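Local coordinates for protein glutathione S-transferase (Burkholderia xenovorans, PDB 2DSA) that probably acts as a glutathione transferase and reductively dechlorinates metabolites of polychlorinated biphenyls, at residues L98-S103 with G134-Q139. Numbering follows the deposited sequence.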
loop_
_atom_site.group_PDB
_atom_site.type_symbol
_atom_site.label_atom_id
_atom_site.label_comp_id
_atom_site.label_asym_id
_atom_site.label_seq_id
_atom_site.Cartn_x
_atom_site.Cartn_y
_atom_site.Cartn_z
ATOM N N LEU A 98 -0.906 -6.032 -4.263
ATOM C CA LEU A 98 -1.577 -5.581 -3.036
ATOM C C LEU A 98 -1.416 -4.070 -2.803
ATOM O O LEU A 98 -2.363 -3.409 -2.413
ATOM C CB LEU A 98 -1.095 -6.359 -1.802
ATOM C CG LEU A 98 -1.458 -7.842 -1.641
ATOM C CD1 LEU A 98 -0.775 -8.402 -0.389
ATOM C CD2 LEU A 98 -2.981 -8.045 -1.562
ATOM N N ASN A 99 -0.214 -3.536 -3.021
ATOM C CA ASN A 99 -0.014 -2.104 -2.859
ATOM C C ASN A 99 -0.730 -1.273 -3.932
ATOM O O ASN A 99 -1.219 -0.182 -3.634
ATOM C CB ASN A 99 1.470 -1.728 -2.819
ATOM C CG ASN A 99 1.687 -0.368 -2.212
ATOM O OD1 ASN A 99 1.586 -0.218 -1.006
ATOM N ND2 ASN A 99 1.949 0.652 -3.053
ATOM N N PHE A 100 -0.751 -1.788 -5.167
ATOM C CA PHE A 100 -1.562 -1.243 -6.254
ATOM C C PHE A 100 -3.051 -1.144 -5.917
ATOM O O PHE A 100 -3.673 -0.089 -6.098
ATOM C CB PHE A 100 -1.386 -2.054 -7.541
ATOM C CG PHE A 100 -2.118 -1.469 -8.726
ATOM C CD1 PHE A 100 -1.473 -0.579 -9.589
ATOM C CD2 PHE A 100 -3.460 -1.797 -8.978
ATOM C CE1 PHE A 100 -2.136 -0.035 -10.678
ATOM C CE2 PHE A 100 -4.135 -1.261 -10.062
ATOM C CZ PHE A 100 -3.478 -0.380 -10.922
ATOM N N ILE A 101 -3.630 -2.238 -5.435
ATOM C CA ILE A 101 -5.050 -2.233 -5.102
ATOM C C ILE A 101 -5.322 -1.191 -4.018
ATOM O O ILE A 101 -6.281 -0.420 -4.107
ATOM C CB ILE A 101 -5.583 -3.640 -4.734
ATOM C CG1 ILE A 101 -5.444 -4.579 -5.927
ATOM C CG2 ILE A 101 -7.043 -3.565 -4.306
ATOM C CD1 ILE A 101 -5.292 -6.045 -5.580
ATOM N N SER A 102 -4.453 -1.151 -3.020
ATOM C CA SER A 102 -4.607 -0.244 -1.886
ATOM C C SER A 102 -4.461 1.250 -2.243
ATOM O O SER A 102 -5.321 2.062 -1.893
ATOM C CB SER A 102 -3.606 -0.625 -0.793
ATOM O OG SER A 102 -3.514 0.383 0.192
ATOM N N SER A 103 -3.361 1.594 -2.915
ATOM C CA SER A 103 -3.009 2.999 -3.161
ATOM C C SER A 103 -3.638 3.555 -4.444
ATOM O O SER A 103 -3.928 4.753 -4.525
ATOM C CB SER A 103 -1.497 3.174 -3.222
ATOM O OG SER A 103 -0.956 2.490 -4.353
ATOM N N GLY A 134 -8.708 0.098 -16.219
ATOM C CA GLY A 134 -8.285 -0.349 -17.544
ATOM C C GLY A 134 -7.050 -1.232 -17.456
ATOM O O GLY A 134 -6.993 -2.298 -18.072
ATOM N N GLN A 135 -6.062 -0.797 -16.676
ATOM C CA GLN A 135 -4.844 -1.582 -16.504
ATOM C C GLN A 135 -5.131 -2.982 -15.925
ATOM O O GLN A 135 -4.537 -3.976 -16.359
ATOM C CB GLN A 135 -3.826 -0.829 -15.647
ATOM C CG GLN A 135 -2.483 -1.558 -15.482
ATOM C CD GLN A 135 -1.557 -0.871 -14.501
ATOM O OE1 GLN A 135 -1.854 0.223 -13.987
ATOM N NE2 GLN A 135 -0.429 -1.512 -14.218
ATOM N N VAL A 136 -6.055 -3.058 -14.970
ATOM C CA VAL A 136 -6.401 -4.341 -14.339
ATOM C C VAL A 136 -7.211 -5.233 -15.269
ATOM O O VAL A 136 -7.039 -6.453 -15.271
ATOM C CB VAL A 136 -7.164 -4.147 -13.004
ATOM C CG1 VAL A 136 -7.310 -5.465 -12.282
ATOM C CG2 VAL A 136 -6.438 -3.149 -12.130
ATOM N N ALA A 137 -8.101 -4.624 -16.052
ATOM C CA ALA A 137 -8.888 -5.360 -17.032
ATOM C C ALA A 137 -7.986 -6.019 -18.070
ATOM O O ALA A 137 -8.208 -7.172 -18.445
ATOM C CB ALA A 137 -9.911 -4.448 -17.691
ATOM N N ARG A 138 -6.952 -5.301 -18.508
ATOM C CA ARG A 138 -5.976 -5.878 -19.433
ATOM C C ARG A 138 -5.194 -7.024 -18.789
ATOM O O ARG A 138 -4.914 -8.041 -19.441
ATOM C CB ARG A 138 -5.057 -4.799 -20.004
ATOM C CG ARG A 138 -5.824 -3.789 -20.866
ATOM C CD ARG A 138 -4.924 -2.853 -21.686
ATOM N NE ARG A 138 -4.097 -1.986 -20.840
ATOM C CZ ARG A 138 -4.485 -0.819 -20.325
ATOM N NH1 ARG A 138 -5.716 -0.350 -20.554
ATOM N NH2 ARG A 138 -3.632 -0.123 -19.574
ATOM N N GLN A 139 -4.874 -6.868 -17.499
ATOM C CA GLN A 139 -4.153 -7.894 -16.742
ATOM C C GLN A 139 -4.991 -9.172 -16.650
ATOM O O GLN A 139 -4.471 -10.271 -16.778
ATOM C CB GLN A 139 -3.787 -7.369 -15.341
ATOM C CG GLN A 139 -3.046 -8.369 -14.410
ATOM C CD GLN A 139 -1.576 -8.611 -14.783
ATOM O OE1 GLN A 139 -1.001 -9.637 -14.410
ATOM N NE2 GLN A 139 -0.965 -7.672 -15.503
#
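The carbonyl oxygen of N99 is gripped twice, one residue before F100, whose ring reaches across to Q135 and V136. S103 N donates the regular helical bond to N99 O at 2.9 Å, and S103 OG adds a second at 2.8 Å. The two donors arrive from opposite faces of the carbonyl plane, and the hydroxyl meets the oxygen at a C=O...OG angle of 139°, tilted from that plane. A serine can thus fold its hydroxyl back onto the preceding turn of its own helix while F100, the residue that follows N99, faces another helix. With CG anti to its backbone N (chi1 -175°), F100 sends the far end of its ring toward helix 119-139. There the ring carbons divide the work. F100 CE1 lies 3.3 Å from Q135 OE1, and F100 CZ is 3.5 Å from the same oxygen; beyond CZ, F100 CE2 packs on V136 CG2 at 3.6 Å. The extended Q135 chain carries its amide to the ring, which it meets obliquely, with amide and ring planes 79° apart. Helices 89-109 and 119-139 both belong to the all-helical C-terminal domain of the glutathione transferase fold, and no hydrogen bond joins the two segments here. L146 and L158 also pack against V136, while W97 meets the F100 ring edge-to-face. The second subunit borders this contact too: its Y51 packs on F100 and its A49 on Q135, while its E65 OE2 accepts a hydrogen bond from N99 ND2. N99 and S103 also touch a bound glutathione, which, since E65 and Y51 line a glutathione pocket, is probably the one held in the second subunit's site.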